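Local atomic coordinates of B-type Cna protein (Enterococcus faecium, PDB entry 6FWY), a protein that is of unknown function but, as a surface-anchored protein with a thioester domain, probably helps the bacterium attach covalently to host molecules. Residues V6-A12 and T243-F249; V119-W124 and K138-E142; K171-Y177 and F220-V226. All coordinates share one frame; numbering follows the deposited sequence.

Interaction 1: V6-A12 and T243-F249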
loop_
_atom_site.group_PDB
_atom_site.type_symbol
_atom_site.label_atom_id
_atom_site.label_comp_id
_atom_site.label_asym_id
_atom_site.label_seq_id
_atom_site.Cartn_x
_atom_site.Cartn_y
_atom_site.Cartn_z
ATOM N N VAL A 6 0.789 4.681 9.298
ATOM C CA VAL A 6 -0.216 3.807 8.707
ATOM C C VAL A 6 -0.994 3.134 9.839
ATOM O O VAL A 6 -0.390 2.560 10.749
ATOM C CB VAL A 6 0.434 2.748 7.801
ATOM C CG1 VAL A 6 -0.599 1.768 7.212
ATOM C CG2 VAL A 6 1.213 3.435 6.673
ATOM N N THR A 7 -2.324 3.209 9.783
ATOM C CA THR A 7 -3.170 2.526 10.755
ATOM C C THR A 7 -3.141 1.034 10.441
ATOM O O THR A 7 -3.349 0.630 9.293
ATOM C CB THR A 7 -4.614 3.071 10.724
ATOM O OG1 THR A 7 -4.602 4.467 11.044
ATOM C CG2 THR A 7 -5.521 2.353 11.721
ATOM N N LYS A 8 -2.866 0.225 11.453
ATOM C CA LYS A 8 -2.712 -1.208 11.239
ATOM C C LYS A 8 -4.054 -1.914 11.366
ATOM O O LYS A 8 -4.860 -1.550 12.229
ATOM C CB LYS A 8 -1.695 -1.789 12.232
ATOM C CG LYS A 8 -0.313 -1.141 12.170
ATOM C CD LYS A 8 0.291 -1.144 10.765
ATOM C CE LYS A 8 1.738 -0.660 10.727
ATOM N NZ LYS A 8 1.853 0.760 11.146
ATOM N N PRO A 9 -4.324 -2.898 10.495
ATOM C CA PRO A 9 -5.460 -3.775 10.761
ATOM C C PRO A 9 -5.193 -4.612 12.002
ATOM O O PRO A 9 -4.044 -4.749 12.395
ATOM C CB PRO A 9 -5.579 -4.641 9.509
ATOM C CG PRO A 9 -4.301 -4.502 8.799
ATOM C CD PRO A 9 -3.561 -3.319 9.323
ATOM N N THR A 10 -6.240 -5.119 12.627
ATOM C CA THR A 10 -6.118 -5.969 13.810
ATOM C C THR A 10 -6.327 -7.465 13.551
ATOM O O THR A 10 -5.838 -8.282 14.350
ATOM C CB THR A 10 -7.103 -5.535 14.909
ATOM O OG1 THR A 10 -8.433 -5.554 14.371
ATOM C CG2 THR A 10 -6.743 -4.131 15.425
ATOM N N SER A 11 -7.073 -7.824 12.507
ATOM C CA SER A 11 -7.288 -9.228 12.127
ATOM C C SER A 11 -7.853 -9.366 10.723
ATOM O O SER A 11 -8.265 -8.387 10.109
ATOM C CB SER A 11 -8.217 -9.943 13.099
ATOM O OG SER A 11 -9.556 -9.480 12.932
ATOM N N ALA A 12 -7.856 -10.596 10.233
ATOM C CA ALA A 12 -8.324 -10.924 8.886
ATOM C C ALA A 12 -8.897 -12.338 8.893
ATOM O O ALA A 12 -8.472 -13.196 9.656
ATOM C CB ALA A 12 -7.203 -10.812 7.849
ATOM N N THR A 243 -5.069 4.246 1.955
ATOM C CA THR A 243 -3.923 3.573 1.366
ATOM C C THR A 243 -4.133 2.054 1.429
ATOM O O THR A 243 -4.675 1.534 2.402
ATOM C CB THR A 243 -2.596 4.009 2.064
ATOM O OG1 THR A 243 -1.454 3.596 1.289
ATOM C CG2 THR A 243 -2.466 3.449 3.527
ATOM N N THR A 244 -3.732 1.360 0.364
ATOM C CA THR A 244 -3.832 -0.110 0.282
ATOM C C THR A 244 -2.416 -0.707 0.309
ATOM O O THR A 244 -1.662 -0.596 -0.667
ATOM C CB THR A 244 -4.674 -0.535 -0.945
ATOM O OG1 THR A 244 -5.993 0.036 -0.827
ATOM C CG2 THR A 244 -4.845 -2.038 -1.040
ATOM N N ASN A 245 -2.058 -1.302 1.454
ATOM C CA ASN A 245 -0.700 -1.835 1.738
ATOM C C ASN A 245 -0.767 -3.326 2.122
ATOM O O ASN A 245 -1.817 -3.805 2.555
ATOM C CB ASN A 245 -0.062 -1.072 2.920
ATOM C CG ASN A 245 0.022 0.444 2.694
ATOM O OD1 ASN A 245 -0.437 0.968 1.679
ATOM N ND2 ASN A 245 0.602 1.135 3.637
ATOM N N PRO A 246 0.344 -4.061 1.966
ATOM C CA PRO A 246 0.339 -5.469 2.341
ATOM C C PRO A 246 0.575 -5.668 3.817
ATOM O O PRO A 246 1.468 -5.042 4.381
ATOM C CB PRO A 246 1.506 -6.056 1.527
ATOM C CG PRO A 246 2.459 -4.930 1.425
ATOM C CD PRO A 246 1.604 -3.689 1.297
ATOM N N PHE A 247 -0.203 -6.551 4.433
ATOM C CA PHE A 247 -0.051 -6.892 5.853
ATOM C C PHE A 247 -0.029 -8.405 6.051
ATOM O O PHE A 247 -0.653 -9.150 5.298
ATOM C CB PHE A 247 -1.162 -6.250 6.683
ATOM C CG PHE A 247 -1.158 -4.748 6.625
ATOM C CD1 PHE A 247 -0.260 -4.008 7.379
ATOM C CD2 PHE A 247 -2.041 -4.084 5.797
ATOM C CE1 PHE A 247 -0.247 -2.625 7.309
ATOM C CE2 PHE A 247 -2.065 -2.682 5.735
ATOM C CZ PHE A 247 -1.162 -1.950 6.494
ATOM N N THR A 248 0.702 -8.840 7.070
ATOM C CA THR A 248 0.822 -10.254 7.394
ATOM C C THR A 248 0.009 -10.572 8.627
ATOM O O THR A 248 -0.110 -9.739 9.545
ATOM C CB THR A 248 2.277 -10.649 7.683
ATOM O OG1 THR A 248 2.737 -9.908 8.824
ATOM C CG2 THR A 248 3.163 -10.354 6.468
ATOM N N PHE A 249 -0.528 -11.790 8.647
ATOM C CA PHE A 249 -1.361 -12.282 9.722
ATOM C C PHE A 249 -0.897 -13.623 10.290
ATOM O O PHE A 249 -0.352 -14.460 9.576
ATOM C CB PHE A 249 -2.809 -12.352 9.252
ATOM C CG PHE A 249 -3.379 -11.001 8.941
ATOM C CD1 PHE A 249 -3.862 -10.169 9.946
ATOM C CD2 PHE A 249 -3.334 -10.523 7.642
ATOM C CE1 PHE A 249 -4.358 -8.924 9.655
ATOM C CE2 PHE A 249 -3.809 -9.248 7.348
ATOM C CZ PHE A 249 -4.329 -8.454 8.363
#

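Interaction 2: V119-W124 and K138-E142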
loop_
_atom_site.group_PDB
_atom_site.type_symbol
_atom_site.label_atom_id
_atom_site.label_comp_id
_atom_site.label_asym_id
_atom_site.label_seq_id
_atom_site.Cartn_x
_atom_site.Cartn_y
_atom_site.Cartn_z
ATOM N N VAL A 119 15.741 -19.969 -4.567
ATOM C CA VAL A 119 15.462 -20.244 -5.977
ATOM C C VAL A 119 16.263 -21.464 -6.474
ATOM O O VAL A 119 15.745 -22.258 -7.261
ATOM C CB VAL A 119 15.712 -18.986 -6.859
ATOM C CG1 VAL A 119 15.705 -19.307 -8.355
ATOM C CG2 VAL A 119 14.678 -17.884 -6.554
ATOM N N SER A 120 17.489 -21.638 -5.991
ATOM C CA SER A 120 18.302 -22.786 -6.372
ATOM C C SER A 120 17.737 -24.138 -5.906
ATOM O O SER A 120 18.139 -25.182 -6.421
ATOM C CB SER A 120 19.744 -22.627 -5.850
ATOM O OG SER A 120 19.756 -22.476 -4.441
ATOM N N GLN A 121 16.845 -24.123 -4.904
ATOM C CA GLN A 121 16.141 -25.346 -4.490
ATOM C C GLN A 121 14.940 -25.727 -5.385
ATOM O O GLN A 121 14.461 -26.853 -5.318
ATOM C CB GLN A 121 15.680 -25.239 -3.041
ATOM C CG GLN A 121 16.786 -25.095 -2.005
ATOM C CD GLN A 121 16.218 -24.687 -0.647
ATOM O OE1 GLN A 121 16.399 -23.549 -0.224
ATOM N NE2 GLN A 121 15.490 -25.603 0.014
ATOM N N ILE A 122 14.457 -24.813 -6.218
ATOM C CA ILE A 122 13.284 -25.103 -7.046
ATOM C C ILE A 122 13.616 -26.105 -8.147
ATOM O O ILE A 122 14.529 -25.880 -8.904
ATOM C CB ILE A 122 12.660 -23.820 -7.641
ATOM C CG1 ILE A 122 12.187 -22.885 -6.518
ATOM C CG2 ILE A 122 11.458 -24.178 -8.518
ATOM C CD1 ILE A 122 11.785 -21.492 -6.968
ATOM N N VAL A 123 12.857 -27.196 -8.206
ATOM C CA VAL A 123 12.898 -28.180 -9.300
ATOM C C VAL A 123 11.799 -27.841 -10.320
ATOM O O VAL A 123 10.605 -27.922 -10.009
ATOM C CB VAL A 123 12.745 -29.643 -8.769
ATOM C CG1 VAL A 123 12.761 -30.662 -9.898
ATOM C CG2 VAL A 123 13.861 -29.964 -7.793
ATOM N N TRP A 124 12.201 -27.487 -11.535
ATOM C CA TRP A 124 11.284 -26.943 -12.546
ATOM C C TRP A 124 10.629 -28.042 -13.355
ATOM O O TRP A 124 10.770 -28.105 -14.575
ATOM C CB TRP A 124 12.010 -25.939 -13.443
ATOM C CG TRP A 124 12.458 -24.750 -12.668
ATOM C CD1 TRP A 124 13.720 -24.506 -12.190
ATOM C CD2 TRP A 124 11.634 -23.663 -12.211
ATOM N NE1 TRP A 124 13.731 -23.322 -11.495
ATOM C CE2 TRP A 124 12.469 -22.788 -11.483
ATOM C CE3 TRP A 124 10.276 -23.345 -12.359
ATOM C CZ2 TRP A 124 11.998 -21.612 -10.910
ATOM C CZ3 TRP A 124 9.796 -22.180 -11.777
ATOM C CH2 TRP A 124 10.657 -21.319 -11.059
ATOM N N LYS A 138 7.348 -20.828 -14.768
ATOM C CA LYS A 138 8.708 -20.324 -14.567
ATOM C C LYS A 138 8.904 -18.894 -15.120
ATOM O O LYS A 138 9.487 -18.039 -14.460
ATOM C CB LYS A 138 9.713 -21.268 -15.227
ATOM C CG LYS A 138 11.154 -20.943 -14.916
ATOM C CD LYS A 138 12.114 -22.004 -15.441
ATOM C CE LYS A 138 13.501 -21.675 -14.942
ATOM N NZ LYS A 138 14.545 -22.373 -15.730
ATOM N N LYS A 139 8.431 -18.674 -16.339
ATOM C CA LYS A 139 8.475 -17.363 -16.988
ATOM C C LYS A 139 7.711 -16.306 -16.160
ATOM O O LYS A 139 8.248 -15.235 -15.876
ATOM C CB LYS A 139 7.900 -17.479 -18.408
ATOM C CG LYS A 139 8.158 -16.274 -19.303
ATOM C CD LYS A 139 7.297 -16.306 -20.558
ATOM C CE LYS A 139 7.376 -15.006 -21.329
ATOM N NZ LYS A 139 8.023 -15.192 -22.652
ATOM N N ALA A 140 6.487 -16.632 -15.756
ATOM C CA ALA A 140 5.696 -15.755 -14.871
ATOM C C ALA A 140 6.376 -15.473 -13.536
ATOM O O ALA A 140 6.450 -14.313 -13.121
ATOM C CB ALA A 140 4.301 -16.330 -14.635
ATOM N N PHE A 141 6.870 -16.531 -12.884
ATOM C CA PHE A 141 7.654 -16.415 -11.635
ATOM C C PHE A 141 8.809 -15.421 -11.763
ATOM O O PHE A 141 8.942 -14.507 -10.950
ATOM C CB PHE A 141 8.227 -17.784 -11.197
ATOM C CG PHE A 141 9.235 -17.683 -10.081
ATOM C CD1 PHE A 141 8.817 -17.626 -8.768
ATOM C CD2 PHE A 141 10.589 -17.595 -10.351
ATOM C CE1 PHE A 141 9.726 -17.485 -7.732
ATOM C CE2 PHE A 141 11.513 -17.436 -9.320
ATOM C CZ PHE A 141 11.093 -17.397 -8.008
ATOM N N GLU A 142 9.646 -15.618 -12.780
ATOM C CA GLU A 142 10.823 -14.776 -12.991
ATOM C C GLU A 142 10.484 -13.309 -13.236
ATOM O O GLU A 142 11.189 -12.414 -12.773
ATOM C CB GLU A 142 11.671 -15.321 -14.142
ATOM C CG GLU A 142 12.349 -16.618 -13.767
ATOM C CD GLU A 142 13.017 -17.330 -14.931
ATOM O OE1 GLU A 142 13.005 -16.836 -16.092
ATOM O OE2 GLU A 142 13.582 -18.414 -14.684
#

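Interaction 3: K171-Y177 and F220-V226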
loop_
_atom_site.group_PDB
_atom_site.type_symbol
_atom_site.label_atom_id
_atom_site.label_comp_id
_atom_site.label_asym_id
_atom_site.label_seq_id
_atom_site.Cartn_x
_atom_site.Cartn_y
_atom_site.Cartn_z
ATOM N N LYS A 171 -9.511 43.947 1.741
ATOM C CA LYS A 171 -8.986 44.259 3.071
ATOM C C LYS A 171 -7.997 43.189 3.614
ATOM O O LYS A 171 -7.758 43.101 4.823
ATOM C CB LYS A 171 -10.162 44.457 4.029
ATOM C CG LYS A 171 -10.937 45.705 3.710
ATOM C CD LYS A 171 -12.146 45.846 4.607
ATOM C CE LYS A 171 -12.642 47.286 4.619
ATOM N NZ LYS A 171 -13.768 47.457 5.583
ATOM N N TYR A 172 -7.448 42.356 2.725
ATOM C CA TYR A 172 -6.635 41.209 3.146
ATOM C C TYR A 172 -5.316 41.110 2.397
ATOM O O TYR A 172 -5.252 41.394 1.192
ATOM C CB TYR A 172 -7.415 39.912 2.922
ATOM C CG TYR A 172 -8.571 39.745 3.861
ATOM C CD1 TYR A 172 -8.367 39.266 5.147
ATOM C CD2 TYR A 172 -9.872 40.070 3.472
ATOM C CE1 TYR A 172 -9.411 39.099 6.030
ATOM C CE2 TYR A 172 -10.940 39.929 4.362
ATOM C CZ TYR A 172 -10.701 39.444 5.640
ATOM O OH TYR A 172 -11.720 39.300 6.550
ATOM N N HIS A 173 -4.271 40.699 3.131
ATOM C CA HIS A 173 -3.111 40.056 2.536
ATOM C C HIS A 173 -3.537 38.618 2.278
ATOM O O HIS A 173 -4.045 37.973 3.191
ATOM C CB HIS A 173 -1.901 40.032 3.487
ATOM C CG HIS A 173 -1.434 41.380 3.947
ATOM N ND1 HIS A 173 -0.872 42.308 3.095
ATOM C CD2 HIS A 173 -1.398 41.932 5.186
ATOM C CE1 HIS A 173 -0.527 43.380 3.785
ATOM N NE2 HIS A 173 -0.832 43.175 5.057
ATOM N N THR A 174 -3.343 38.121 1.052
ATOM C CA THR A 174 -3.755 36.755 0.673
ATOM C C THR A 174 -2.536 35.870 0.333
ATOM O O THR A 174 -1.562 36.337 -0.256
ATOM C CB THR A 174 -4.774 36.725 -0.497
ATOM O OG1 THR A 174 -4.115 36.934 -1.739
ATOM C CG2 THR A 174 -5.865 37.775 -0.316
ATOM N N PHE A 175 -2.609 34.600 0.716
ATOM C CA PHE A 175 -1.554 33.623 0.456
ATOM C C PHE A 175 -2.207 32.344 -0.061
ATOM O O PHE A 175 -2.945 31.678 0.665
ATOM C CB PHE A 175 -0.763 33.330 1.739
ATOM C CG PHE A 175 -0.169 34.551 2.371
ATOM C CD1 PHE A 175 1.087 35.009 1.981
ATOM C CD2 PHE A 175 -0.881 35.264 3.331
ATOM C CE1 PHE A 175 1.629 36.152 2.553
ATOM C CE2 PHE A 175 -0.352 36.404 3.912
ATOM C CZ PHE A 175 0.898 36.860 3.532
ATOM N N THR A 176 -1.958 32.012 -1.321
ATOM C CA THR A 176 -2.520 30.813 -1.939
ATOM C C THR A 176 -1.489 29.684 -1.937
ATOM O O THR A 176 -0.311 29.915 -2.162
ATOM C CB THR A 176 -3.044 31.114 -3.355
ATOM O OG1 THR A 176 -3.992 32.180 -3.265
ATOM C CG2 THR A 176 -3.716 29.886 -3.991
ATOM N N TYR A 177 -1.957 28.466 -1.669
ATOM C CA TYR A 177 -1.128 27.255 -1.600
ATOM C C TYR A 177 -1.763 26.138 -2.428
ATOM O O TYR A 177 -2.975 26.048 -2.495
ATOM C CB TYR A 177 -0.984 26.789 -0.147
ATOM C CG TYR A 177 -0.328 27.793 0.756
ATOM C CD1 TYR A 177 -1.089 28.807 1.355
ATOM C CD2 TYR A 177 1.042 27.752 1.016
ATOM C CE1 TYR A 177 -0.505 29.740 2.189
ATOM C CE2 TYR A 177 1.645 28.692 1.848
ATOM C CZ TYR A 177 0.865 29.688 2.432
ATOM O OH TYR A 177 1.424 30.632 3.262
ATOM N N PHE A 220 -5.891 26.271 -1.667
ATOM C CA PHE A 220 -6.592 27.088 -0.700
ATOM C C PHE A 220 -5.859 28.400 -0.523
ATOM O O PHE A 220 -4.723 28.540 -0.932
ATOM C CB PHE A 220 -6.770 26.364 0.648
ATOM C CG PHE A 220 -5.497 26.049 1.341
ATOM C CD1 PHE A 220 -4.902 26.976 2.188
ATOM C CD2 PHE A 220 -4.885 24.829 1.156
ATOM C CE1 PHE A 220 -3.688 26.704 2.794
ATOM C CE2 PHE A 220 -3.700 24.516 1.796
ATOM C CZ PHE A 220 -3.087 25.469 2.606
ATOM N N THR A 221 -6.532 29.353 0.110
ATOM C CA THR A 221 -5.999 30.690 0.339
ATOM C C THR A 221 -6.187 31.068 1.807
ATOM O O THR A 221 -7.262 30.885 2.358
ATOM C CB THR A 221 -6.644 31.693 -0.629
ATOM O OG1 THR A 221 -6.269 31.354 -1.965
ATOM C CG2 THR A 221 -6.186 33.115 -0.353
ATOM N N ILE A 222 -5.117 31.553 2.428
ATOM C CA ILE A 222 -5.148 32.140 3.758
ATOM C C ILE A 222 -5.215 33.656 3.581
ATOM O O ILE A 222 -4.495 34.215 2.755
ATOM C CB ILE A 222 -3.908 31.739 4.601
ATOM C CG1 ILE A 222 -3.927 30.234 4.848
ATOM C CG2 ILE A 222 -3.886 32.480 5.940
ATOM C CD1 ILE A 222 -2.709 29.681 5.537
ATOM N N LYS A 223 -6.080 34.303 4.361
ATOM C CA LYS A 223 -6.273 35.750 4.293
ATOM C C LYS A 223 -6.032 36.394 5.646
ATOM O O LYS A 223 -6.623 35.988 6.636
ATOM C CB LYS A 223 -7.675 36.066 3.791
ATOM C CG LYS A 223 -7.955 35.463 2.425
ATOM C CD LYS A 223 -9.033 36.197 1.678
ATOM C CE LYS A 223 -9.265 35.559 0.322
ATOM N NZ LYS A 223 -10.185 36.316 -0.546
ATOM N N VAL A 224 -5.167 37.397 5.670
ATOM C CA VAL A 224 -4.738 38.073 6.891
ATOM C C VAL A 224 -5.143 39.533 6.724
ATOM O O VAL A 224 -4.740 40.158 5.750
ATOM C CB VAL A 224 -3.204 37.952 7.095
ATOM C CG1 VAL A 224 -2.741 38.716 8.335
ATOM C CG2 VAL A 224 -2.791 36.482 7.194
ATOM N N PRO A 225 -5.949 40.080 7.659
ATOM C CA PRO A 225 -6.381 41.483 7.492
ATOM C C PRO A 225 -5.211 42.460 7.352
ATOM O O PRO A 225 -4.213 42.335 8.073
ATOM C CB PRO A 225 -7.172 41.756 8.771
ATOM C CG PRO A 225 -7.637 40.436 9.242
ATOM C CD PRO A 225 -6.556 39.462 8.859
ATOM N N VAL A 226 -5.325 43.414 6.425
ATOM C CA VAL A 226 -4.250 44.411 6.220
ATOM C C VAL A 226 -4.031 45.320 7.438
ATOM O O VAL A 226 -3.038 46.017 7.521
ATOM C CB VAL A 226 -4.440 45.271 4.936
ATOM C CG1 VAL A 226 -4.429 44.389 3.684
ATOM C CG2 VAL A 226 -5.700 46.131 4.989
#

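Interaction 1: V6-A12 and T243-F249
Pro9 sits squarely over one face of the Phe247 ring, its CD 3.7 Å from the ring centroid and 2° off the ring normal. A proline suits this place because its rigid, puckered ring presents aliphatic C-H groups; the CD hydrogens, next to the peptide nitrogen, are probably slightly polarised and good partners for the pi cloud. The same ring is met at its edge by Val6: with CG1 anti to the backbone N (chi1 177°), this branch lies in the ring plane, 3.8 Å from Phe247 CZ. Lys8 brings its aliphatic CD to 3.8 Å from Phe247 CE1 while bends at chi2 and chi4 fold the amine back, so that Lys8 NZ hydrogen-bonds Val6 O at 2.9 Å.

Two residues further along the strand, Phe249 carries its ring on the same side of the sheet with nearly the same chi1 (-65°). The methyl of Ala12 fits over its centre, CB standing 3.6 Å from the Phe249 centroid, and Pro9 CG also reaches Phe249 CZ at 4.0 Å, so one proline touches both aromatics. Backbone bonds of Thr7 with Ser265 and of Ala12 with Leu68 tie 6-12 to the strands flanking 231-250, which it therefore spans. Held across by CH-pi and apolar contacts, the segment relies on those flanking strands for much of its backbone hydrogen bonding.

Interaction 2: V119-W124 and K138-E142
Lys138 lies along one face of the Trp124 indole, beginning from the helix backbone itself: Lys138 CA is 3.5 Å from Trp124 CZ3. From there the chain leaves with CG anti to the backbone N (chi1 -172°) and stays extended, so its methylenes run across the ring system. Lys138 CG stands over the six-membered ring of Trp124, 3.6 Å from its centroid, and Lys138 NZ ends over the five-membered ring, 4.3 Å from that centroid, in a cation-pi contact. A long, flexible lysine suits the spot: its aliphatic part covers the apolar surface while its charge reaches the electron-rich pyrrole portion. The opposite indole face is taken by Ile122, whose CG2 is 3.4 Å above the Trp124 plane, so the tryptophan is sandwiched between its own segment and the helix.

Within the thioester domain one side of helix 131-150 packs against the 3-10 segment 119-121 and the short strand 122-123, which pairs with strand 26-29. One turn beyond Lys138, Phe141 brings its ring to the edge of the indole. Phe141 CD2 lies 3.8 Å from Trp124 CH2, with the two ring planes oblique at 58°. At the far end of the phenylalanine, Phe141 CZ is met edge-on by Val119 CG2 at 3.9 Å, and Ile122 CD1 approaches that CZ at 4.3 Å. Apolar residues suit this place, where Phe141 and Ile122 are buried, and Leu108 and Val109 of helix 99-113 also touch Phe141.

Interaction 3: K171-Y177 and F220-V226
Phe175 and Ile222 exchange both of their backbone hydrogen bonds, Phe175 N to Ile222 O and Ile222 N to Phe175 O, each 2.8 Å long. The pairs His173-Val224 and Tyr177-Phe220 do likewise, making antiparallel strands whose N-to-C directions are 157° apart. Past the end of this pairing Val226 N still reaches Lys171 O at 2.9 Å, although the donor stands well above the carbonyl plane.

Between the hydrogen-bonded pairs, Thr176 and Thr221 share a hydroxyl-hydroxyl bond, OG1 to OG1 2.7 Å; in both, chi1 near -60° sets OG1 beside the backbone N and facing its counterpart. Beta-branched threonines suit such an extended backbone. Thr174 CG2 runs beside Lys223 CD, 4.1 Å away. At the 171-173/224-226 end, Val226 lays CG1 over the centre of the His173 ring, 4.0 Å from its centroid, while Tyr172 CD1 packs on Lys223 CB at 3.5 Å. At the other end the Tyr177 and Phe220 planes, 23° apart, overlap little; Tyr177 CB covers the Phe220 face.

Further out, Asp168 holds His173 ND1, Ala167 O accepts from Thr174 OG1, and Tyr202 receives the Lys223 amine in a cation-pi contact. Strand 159-169 flanks 172-181 on one side and 200-203 flanks 218-225 on the other, while the face bearing His173, Phe175 and Tyr177 packs on strand 258-277, with Phe235 of strand 231-250 beside Phe220 and Ile222.

How the interactions relate
The three contacts are spread along an elongated chain. Interaction 1 is nearest its centre, and interactions 2 and 3 lie on opposite sides of that centre, 61 Å apart between their centres. Interaction 1 closes a loop of 230 residues that encloses both others, interaction 2 coming before interaction 3 along the chain. Interactions 1 and 2 both reach the large antiparallel sheet, and their nearest atoms are about 17 Å apart. Interaction 3 belongs to the five-stranded sheet, whose strand 218-225 is followed directly by the long strand 231-250 of interaction 1. Such long-range closure is consistent with, but does not by itself show, the slipknot topology reported for this class.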